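Local coordinates for protein terminal oxygenase component of carbazole 1,9a-dioxygenase (Sphingomonas, PDB 3GKQ) that probably catalyses the angular dioxygenation of carbazole, using electrons that enter through a Rieske [2Fe-2S] cluster and reach a mononuclear non-heme iron, at residues A[272-275]-A[281-284]; A[133-138]-A[298-303]; A[162-167]-A[312-317]. All blocks are in the same frame, centred on the assembly; numbering follows the deposited sequence.

Interaction 1 of 3, residues A[272-275]-A[281-284]; sequences KVDP and LTQF
With chi1 at -166°, Asp-274 turns its CG beside its own carbonyl carbon, and the carboxylate reaches Thr-282, where OG1 lies beside that residue's own N. The hydroxyl donates to Asp-274 OD1 at 2.6 Å, arriving from above the carboxylate plane, 56° out of it. With an alanine in place of Asp-274, the Thr-282 hydroxyl would probably lose its acceptor and be set free to turn. On the same face, the extended chain of Lys-272 runs alongside the Phe-284 ring, its CG 3.8 Å from Phe-284 CE1, while CE passes Thr-282 CG2 at 4.1 Å; NZ goes on to the carbonyl of Pro-154. Between the antiparallel strands, Val-273 and Gln-283 form a hydrogen-bonded pair: Val-273 N to Gln-283 O is 2.8 Å, and Gln-283 N to Val-273 O is 3.0 Å. Beyond Asp-274 a cis peptide turns the chain, and Pro-275 CA comes to 3.1 Å from Leu-281 O. Val-273 and Gln-283 direct their side chains to the other face, where that of Gln-283 comes within about 8 Å of a bound Fe(II) ion and donates through NE2 to Asn-331. The hairpin sits inside the large antiparallel sheet: Lys-272 bonds through its backbone to Ser-264 of strand 262-266, Phe-284 to Met-300 of strand 294-304, and Leu-281 packs on Phe-314 and Trp-322 of helix 308-328.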
loop_
_atom_site.group_PDB
_atom_site.type_symbol
_atom_site.label_atom_id
_atom_site.label_comp_id
_atom_site.label_asym_id
_atom_site.label_seq_id
_atom_site.Cartn_x
_atom_site.Cartn_y
_atom_site.Cartn_z
ATOM N N LYS A 272 6.081 -34.331 6.426
ATOM C CA LYS A 272 5.735 -35.679 5.989
ATOM C C LYS A 272 4.716 -36.247 6.970
ATOM O O LYS A 272 5.014 -36.423 8.153
ATOM C CB LYS A 272 6.961 -36.596 5.951
ATOM C CG LYS A 272 6.608 -38.034 5.539
ATOM C CD LYS A 272 7.820 -38.948 5.528
ATOM C CE LYS A 272 7.424 -40.388 5.209
ATOM N NZ LYS A 272 8.605 -41.299 5.237
ATOM N N VAL A 273 3.508 -36.507 6.477
ATOM C CA VAL A 273 2.440 -37.070 7.302
ATOM C C VAL A 273 2.176 -38.473 6.764
ATOM O O VAL A 273 1.766 -38.645 5.612
ATOM C CB VAL A 273 1.165 -36.219 7.211
ATOM C CG1 VAL A 273 0.107 -36.761 8.151
ATOM C CG2 VAL A 273 1.489 -34.767 7.563
ATOM N N ASP A 274 2.418 -39.478 7.599
ATOM C CA ASP A 274 2.256 -40.858 7.170
ATOM C C ASP A 274 1.478 -41.744 8.144
ATOM O O ASP A 274 1.853 -41.880 9.310
ATOM C CB ASP A 274 3.645 -41.442 6.922
ATOM C CG ASP A 274 3.606 -42.737 6.153
ATOM O OD1 ASP A 274 2.712 -42.895 5.294
ATOM O OD2 ASP A 274 4.488 -43.589 6.397
ATOM N N PRO A 275 0.365 -42.340 7.680
ATOM C CA PRO A 275 -0.198 -42.206 6.330
ATOM C C PRO A 275 -1.255 -41.106 6.328
ATOM O O PRO A 275 -1.809 -40.776 7.375
ATOM C CB PRO A 275 -0.804 -43.581 6.084
ATOM C CG PRO A 275 -1.374 -43.904 7.435
ATOM C CD PRO A 275 -0.260 -43.478 8.388
ATOM N N LEU A 281 -1.911 -43.808 1.505
ATOM C CA LEU A 281 -1.219 -42.634 0.982
ATOM C C LEU A 281 -0.303 -41.962 1.995
ATOM O O LEU A 281 -0.433 -42.163 3.201
ATOM C CB LEU A 281 -2.244 -41.610 0.490
ATOM C CG LEU A 281 -3.218 -42.077 -0.593
ATOM C CD1 LEU A 281 -4.275 -41.008 -0.829
ATOM C CD2 LEU A 281 -2.449 -42.376 -1.869
ATOM N N THR A 282 0.631 -41.167 1.483
ATOM C CA THR A 282 1.562 -40.421 2.318
ATOM C C THR A 282 1.579 -38.995 1.787
ATOM O O THR A 282 1.720 -38.776 0.583
ATOM C CB THR A 282 2.993 -40.998 2.251
ATOM O OG1 THR A 282 3.004 -42.318 2.807
ATOM C CG2 THR A 282 3.958 -40.123 3.046
ATOM N N GLN A 283 1.425 -38.024 2.677
ATOM C CA GLN A 283 1.421 -36.635 2.253
ATOM C C GLN A 283 2.721 -35.911 2.590
ATOM O O GLN A 283 3.256 -36.045 3.693
ATOM C CB GLN A 283 0.238 -35.897 2.876
ATOM C CG GLN A 283 0.060 -34.489 2.331
ATOM C CD GLN A 283 -1.282 -33.899 2.691
ATOM O OE1 GLN A 283 -2.300 -34.586 2.647
ATOM N NE2 GLN A 283 -1.299 -32.614 3.036
ATOM N N PHE A 284 3.214 -35.147 1.621
ATOM C CA PHE A 284 4.445 -34.372 1.760
ATOM C C PHE A 284 4.092 -32.913 1.466
ATOM O O PHE A 284 3.420 -32.627 0.473
ATOM C CB PHE A 284 5.486 -34.849 0.744
ATOM C CG PHE A 284 5.835 -36.310 0.859
ATOM C CD1 PHE A 284 6.842 -36.736 1.720
ATOM C CD2 PHE A 284 5.173 -37.258 0.083
ATOM C CE1 PHE A 284 7.190 -38.086 1.803
ATOM C CE2 PHE A 284 5.513 -38.610 0.161
ATOM C CZ PHE A 284 6.525 -39.025 1.022
#

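Interaction 2 of 3, residues A[133-138]-A[298-303]; sequences KGLVFL and LQMLGR
The backbones that carry Leu-135 on one side and Leu-298 with Met-300 on the other never pair: the nearest CA atoms, those of Lys-133 and Gly-302, are 9.3 Å apart. Lys-133 and Gly-134 both have positive phi and make the tight turn, close to type I', that joins strands 129-132 and 135-140 into a hairpin. Leu-135 follows the turn and sends its side chain toward strand 294-304. There its CD2 meets Leu-298 CD1 tip to tip at 3.7 Å. Met-300 and Leu-135 likewise reach toward each other. Met-300 bends at chi2 and chi3 (-54° and -71°), which curls its methyl against the fork of Leu-135: CE lies 3.6 Å from Leu-135 CD1 and equally near its CG. The sulfur is also close, SD 3.9 Å from Leu-135 CD1. Pro-34 of strand 31-35 also touches Leu-298, and Phe-284 and Trp-286 of strand 282-289 touch Met-300. The contact thus seats the small three-stranded sheet, probably part of the Rieske domain, on the large sheet of the catalytic domain. No hydrogen bond joins the two segments, so the contact probably rests on apolar packing of methyl groups and a thioether rather than on directional bonds.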
loop_
_atom_site.group_PDB
_atom_site.type_symbol
_atom_site.label_atom_id
_atom_site.label_comp_id
_atom_site.label_asym_id
_atom_site.label_seq_id
_atom_site.Cartn_x
_atom_site.Cartn_y
_atom_site.Cartn_z
ATOM N N LYS A 133 10.139 -36.881 -9.216
ATOM C CA LYS A 133 8.761 -37.028 -8.772
ATOM C C LYS A 133 7.810 -35.964 -9.300
ATOM O O LYS A 133 6.914 -35.521 -8.584
ATOM C CB LYS A 133 8.719 -37.036 -7.243
ATOM C CG LYS A 133 9.548 -38.140 -6.620
ATOM C CD LYS A 133 9.089 -39.503 -7.124
ATOM C CE LYS A 133 9.945 -40.626 -6.566
ATOM N NZ LYS A 133 9.504 -41.947 -7.095
ATOM N N GLY A 134 8.009 -35.559 -10.549
ATOM C CA GLY A 134 7.143 -34.564 -11.153
ATOM C C GLY A 134 7.363 -33.143 -10.667
ATOM O O GLY A 134 6.523 -32.273 -10.893
ATOM N N LEU A 135 8.491 -32.899 -10.012
ATOM C CA LEU A 135 8.795 -31.564 -9.503
ATOM C C LEU A 135 10.150 -31.060 -9.973
ATOM O O LEU A 135 11.090 -31.835 -10.143
ATOM C CB LEU A 135 8.789 -31.564 -7.971
ATOM C CG LEU A 135 7.473 -31.821 -7.242
ATOM C CD1 LEU A 135 7.759 -32.091 -5.769
ATOM C CD2 LEU A 135 6.550 -30.623 -7.411
ATOM N N VAL A 136 10.243 -29.753 -10.184
ATOM C CA VAL A 136 11.502 -29.145 -10.586
ATOM C C VAL A 136 12.087 -28.462 -9.353
ATOM O O VAL A 136 11.502 -27.513 -8.825
ATOM C CB VAL A 136 11.298 -28.099 -11.711
ATOM C CG1 VAL A 136 10.148 -27.175 -11.361
ATOM C CG2 VAL A 136 12.570 -27.277 -11.900
ATOM N N PHE A 137 13.226 -28.962 -8.883
ATOM C CA PHE A 137 13.902 -28.396 -7.719
ATOM C C PHE A 137 15.055 -27.494 -8.148
ATOM O O PHE A 137 15.774 -27.802 -9.103
ATOM C CB PHE A 137 14.490 -29.494 -6.828
ATOM C CG PHE A 137 13.467 -30.356 -6.153
ATOM C CD1 PHE A 137 12.823 -31.376 -6.849
ATOM C CD2 PHE A 137 13.174 -30.172 -4.806
ATOM C CE1 PHE A 137 11.903 -32.205 -6.210
ATOM C CE2 PHE A 137 12.254 -30.992 -4.156
ATOM C CZ PHE A 137 11.617 -32.013 -4.860
ATOM N N LEU A 138 15.230 -26.386 -7.435
ATOM C CA LEU A 138 16.323 -25.467 -7.715
ATOM C C LEU A 138 17.193 -25.376 -6.469
ATOM O O LEU A 138 16.682 -25.424 -5.348
ATOM C CB LEU A 138 15.802 -24.069 -8.040
ATOM C CG LEU A 138 14.854 -23.864 -9.218
ATOM C CD1 LEU A 138 14.593 -22.369 -9.379
ATOM C CD2 LEU A 138 15.457 -24.448 -10.489
ATOM N N LEU A 298 3.131 -26.264 -1.371
ATOM C CA LEU A 298 3.166 -27.409 -2.280
ATOM C C LEU A 298 2.669 -28.655 -1.546
ATOM O O LEU A 298 3.244 -29.049 -0.532
ATOM C CB LEU A 298 4.605 -27.641 -2.746
ATOM C CG LEU A 298 4.956 -28.056 -4.180
ATOM C CD1 LEU A 298 6.137 -29.016 -4.113
ATOM C CD2 LEU A 298 3.787 -28.715 -4.884
ATOM N N GLN A 299 1.613 -29.273 -2.065
ATOM C CA GLN A 299 1.034 -30.471 -1.455
ATOM C C GLN A 299 1.234 -31.678 -2.358
ATOM O O GLN A 299 0.674 -31.724 -3.449
ATOM C CB GLN A 299 -0.464 -30.282 -1.242
ATOM C CG GLN A 299 -0.844 -29.168 -0.304
ATOM C CD GLN A 299 -2.315 -28.832 -0.396
ATOM O OE1 GLN A 299 -2.766 -28.233 -1.376
ATOM N NE2 GLN A 299 -3.077 -29.227 0.620
ATOM N N MET A 300 2.017 -32.651 -1.903
ATOM C CA MET A 300 2.266 -33.850 -2.695
ATOM C C MET A 300 1.693 -35.083 -2.006
ATOM O O MET A 300 1.789 -35.227 -0.785
ATOM C CB MET A 300 3.770 -34.074 -2.903
ATOM C CG MET A 300 4.563 -32.854 -3.366
ATOM S SD MET A 300 3.922 -32.085 -4.847
ATOM C CE MET A 300 4.354 -33.324 -6.087
ATOM N N LEU A 301 1.090 -35.967 -2.794
ATOM C CA LEU A 301 0.544 -37.214 -2.273
ATOM C C LEU A 301 1.289 -38.348 -2.960
ATOM O O LEU A 301 1.428 -38.364 -4.186
ATOM C CB LEU A 301 -0.957 -37.330 -2.555
ATOM C CG LEU A 301 -1.886 -36.407 -1.759
ATOM C CD1 LEU A 301 -3.325 -36.794 -2.032
ATOM C CD2 LEU A 301 -1.590 -36.516 -0.265
ATOM N N GLY A 302 1.789 -39.285 -2.168
ATOM C CA GLY A 302 2.518 -40.395 -2.743
ATOM C C GLY A 302 1.905 -41.737 -2.403
ATOM O O GLY A 302 1.284 -41.901 -1.349
ATOM N N ARG A 303 2.071 -42.694 -3.309
ATOM C CA ARG A 303 1.561 -44.045 -3.108
ATOM C C ARG A 303 2.520 -45.045 -3.724
ATOM O O ARG A 303 2.916 -44.907 -4.883
ATOM C CB ARG A 303 0.179 -44.223 -3.742
ATOM C CG ARG A 303 -0.286 -45.683 -3.757
ATOM C CD ARG A 303 -1.665 -45.843 -4.376
ATOM N NE ARG A 303 -2.718 -45.385 -3.476
ATOM C CZ ARG A 303 -3.989 -45.225 -3.830
ATOM N NH1 ARG A 303 -4.374 -45.483 -5.076
ATOM N NH2 ARG A 303 -4.877 -44.804 -2.936
#

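Interaction 3 of 3, residues A[162-167]-A[312-317]; sequences AVHGQH and RSFEAE
His-164 leaves strand 161-170 with its CB directed at helix 308-328, and its ring lodges between Phe-314 and Glu-315. With chi1 at -63°, CG lies beside the backbone N, and the ring extends to the helix. CD2 then meets Phe-314 CE2 at 3.5 Å, the phenyl carbon lying at the imidazole edge, near its plane. The two rings slide past each other obliquely, centroids 5.3 Å apart and planes at 44°. At the tip, NE2 lies 3.4 Å from Glu-315 CB, and CE1 lies 3.5 Å from Glu-315 CG. Both atoms pack against the aliphatic stem of the glutamate, the two side chains crossing at about a right angle. The carboxylate itself stays apart: His-164 ND1 and Glu-315 OE2 are 5.1 Å from each other. Ala-162 widens the seat of the phenyl ring, its O 3.4 Å from Phe-314 CE2 and its CB 3.9 Å from Phe-314 CD2. Phe-318, one turn further along the helix, also meets the His-164 ring. The axes of segments 162-167 and 312-317 diverge by 19°; a long helix over one face of the sheet is consistent with the helix-grip, Bet v 1-like fold of the catalytic domain. Strand 161-170 is outermost in that sheet within this chain, with His-164 bonded through its backbone to Leu-301 of strand 294-304, while Phe-314 also packs on Arg-303 of the same strand.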
loop_
_atom_site.group_PDB
_atom_site.type_symbol
_atom_site.label_atom_id
_atom_site.label_comp_id
_atom_site.label_asym_id
_atom_site.label_seq_id
_atom_site.Cartn_x
_atom_site.Cartn_y
_atom_site.Cartn_z
ATOM N N ALA A 162 4.808 -43.374 -6.450
ATOM C CA ALA A 162 4.135 -42.565 -7.462
ATOM C C ALA A 162 3.728 -41.282 -6.747
ATOM O O ALA A 162 3.135 -41.337 -5.671
ATOM C CB ALA A 162 2.906 -43.286 -7.986
ATOM N N VAL A 163 4.041 -40.135 -7.344
ATOM C CA VAL A 163 3.736 -38.851 -6.726
ATOM C C VAL A 163 2.981 -37.869 -7.613
ATOM O O VAL A 163 3.265 -37.743 -8.804
ATOM C CB VAL A 163 5.040 -38.167 -6.243
ATOM C CG1 VAL A 163 4.731 -36.807 -5.628
ATOM C CG2 VAL A 163 5.742 -39.054 -5.233
ATOM N N HIS A 164 2.017 -37.179 -7.009
ATOM C CA HIS A 164 1.212 -36.166 -7.685
ATOM C C HIS A 164 0.968 -35.055 -6.670
ATOM O O HIS A 164 1.010 -35.298 -5.465
ATOM C CB HIS A 164 -0.128 -36.748 -8.143
ATOM C CG HIS A 164 0.007 -37.838 -9.158
ATOM N ND1 HIS A 164 0.531 -37.620 -10.414
ATOM C CD2 HIS A 164 -0.279 -39.158 -9.091
ATOM C CE1 HIS A 164 0.560 -38.762 -11.078
ATOM N NE2 HIS A 164 0.075 -39.710 -10.299
ATOM N N GLY A 165 0.718 -33.843 -7.146
ATOM C CA GLY A 165 0.484 -32.753 -6.219
ATOM C C GLY A 165 -0.014 -31.473 -6.851
ATOM O O GLY A 165 -0.296 -31.423 -8.048
ATOM N N GLN A 166 -0.129 -30.438 -6.025
ATOM C CA GLN A 166 -0.586 -29.127 -6.461
ATOM C C GLN A 166 0.043 -28.075 -5.553
ATOM O O GLN A 166 0.521 -28.391 -4.460
ATOM C CB GLN A 166 -2.115 -29.024 -6.367
ATOM C CG GLN A 166 -2.674 -29.255 -4.960
ATOM C CD GLN A 166 -4.159 -28.915 -4.845
ATOM O OE1 GLN A 166 -4.907 -29.011 -5.816
ATOM N NE2 GLN A 166 -4.590 -28.535 -3.647
ATOM N N HIS A 167 0.048 -26.827 -6.003
ATOM C CA HIS A 167 0.599 -25.750 -5.194
ATOM C C HIS A 167 -0.256 -24.496 -5.293
ATOM O O HIS A 167 -1.037 -24.335 -6.233
ATOM C CB HIS A 167 2.054 -25.454 -5.594
ATOM C CG HIS A 167 2.246 -25.149 -7.047
ATOM N ND1 HIS A 167 1.811 -23.977 -7.631
ATOM C CD2 HIS A 167 2.857 -25.855 -8.030
ATOM C CE1 HIS A 167 2.146 -23.974 -8.910
ATOM N NE2 HIS A 167 2.782 -25.102 -9.177
ATOM N N ARG A 312 -1.523 -45.532 -12.997
ATOM C CA ARG A 312 -2.542 -44.762 -13.705
ATOM C C ARG A 312 -3.806 -44.707 -12.857
ATOM O O ARG A 312 -4.609 -43.780 -12.972
ATOM C CB ARG A 312 -2.870 -45.395 -15.063
ATOM C CG ARG A 312 -1.778 -45.247 -16.113
ATOM C CD ARG A 312 -2.338 -45.461 -17.519
ATOM N NE ARG A 312 -2.924 -46.790 -17.686
ATOM C CZ ARG A 312 -2.222 -47.921 -17.699
ATOM N NH1 ARG A 312 -0.903 -47.886 -17.559
ATOM N NH2 ARG A 312 -2.841 -49.087 -17.840
ATOM N N SER A 313 -3.972 -45.713 -12.004
ATOM C CA SER A 313 -5.128 -45.790 -11.123
ATOM C C SER A 313 -5.023 -44.715 -10.040
ATOM O O SER A 313 -5.990 -44.007 -9.759
ATOM C CB SER A 313 -5.203 -47.176 -10.477
ATOM O OG SER A 313 -6.330 -47.278 -9.623
ATOM N N PHE A 314 -3.845 -44.600 -9.435
ATOM C CA PHE A 314 -3.631 -43.599 -8.395
ATOM C C PHE A 314 -3.786 -42.200 -8.983
ATOM O O PHE A 314 -4.460 -41.344 -8.412
ATOM C CB PHE A 314 -2.235 -43.756 -7.786
ATOM C CG PHE A 314 -1.849 -42.637 -6.855
ATOM C CD1 PHE A 314 -2.714 -42.226 -5.843
ATOM C CD2 PHE A 314 -0.621 -41.998 -6.986
ATOM C CE1 PHE A 314 -2.361 -41.192 -4.978
ATOM C CE2 PHE A 314 -0.260 -40.962 -6.123
ATOM C CZ PHE A 314 -1.131 -40.561 -5.119
ATOM N N GLU A 315 -3.159 -41.980 -10.131
ATOM C CA GLU A 315 -3.222 -40.693 -10.807
ATOM C C GLU A 315 -4.683 -40.277 -10.970
ATOM O O GLU A 315 -5.038 -39.118 -10.743
ATOM C CB GLU A 315 -2.538 -40.807 -12.173
ATOM C CG GLU A 315 -2.308 -39.498 -12.915
ATOM C CD GLU A 315 -3.591 -38.843 -13.381
ATOM O OE1 GLU A 315 -4.505 -39.568 -13.833
ATOM O OE2 GLU A 315 -3.682 -37.599 -13.311
ATOM N N ALA A 316 -5.530 -41.231 -11.351
ATOM C CA ALA A 316 -6.952 -40.962 -11.544
ATOM C C ALA A 316 -7.649 -40.666 -10.219
ATOM O O ALA A 316 -8.470 -39.753 -10.128
ATOM C CB ALA A 316 -7.621 -42.152 -12.231
ATOM N N GLU A 317 -7.320 -41.445 -9.194
ATOM C CA GLU A 317 -7.918 -41.259 -7.879
ATOM C C GLU A 317 -7.491 -39.914 -7.289
ATOM O O GLU A 317 -8.278 -39.242 -6.616
ATOM C CB GLU A 317 -7.499 -42.405 -6.951
ATOM C CG GLU A 317 -8.111 -42.330 -5.567
ATOM C CD GLU A 317 -7.809 -43.556 -4.724
ATOM O OE1 GLU A 317 -6.614 -43.886 -4.559
ATOM O OE2 GLU A 317 -8.769 -44.187 -4.225
#

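Overall arrangement
All three interactions involve the same large antiparallel sheet. Interaction 1 is bound within it by backbone pairing and a polar side-chain bond, is partly buried, and is the one near the mononuclear iron. Interaction 2 is largely buried and mainly apolar, joining this sheet to the small one beside it. Interaction 3, partly buried and farthest of the three from the chain centre, sets a helix on the sheet through aromatic and aliphatic contacts. Strand 294-304 links them: it takes part in interaction 2 and lies between strand 282-289 of interaction 1 and strand 161-170 of interaction 3. A salt bridge from Arg-303 to Glu-317 further ties interaction 2 to the helix of interaction 3.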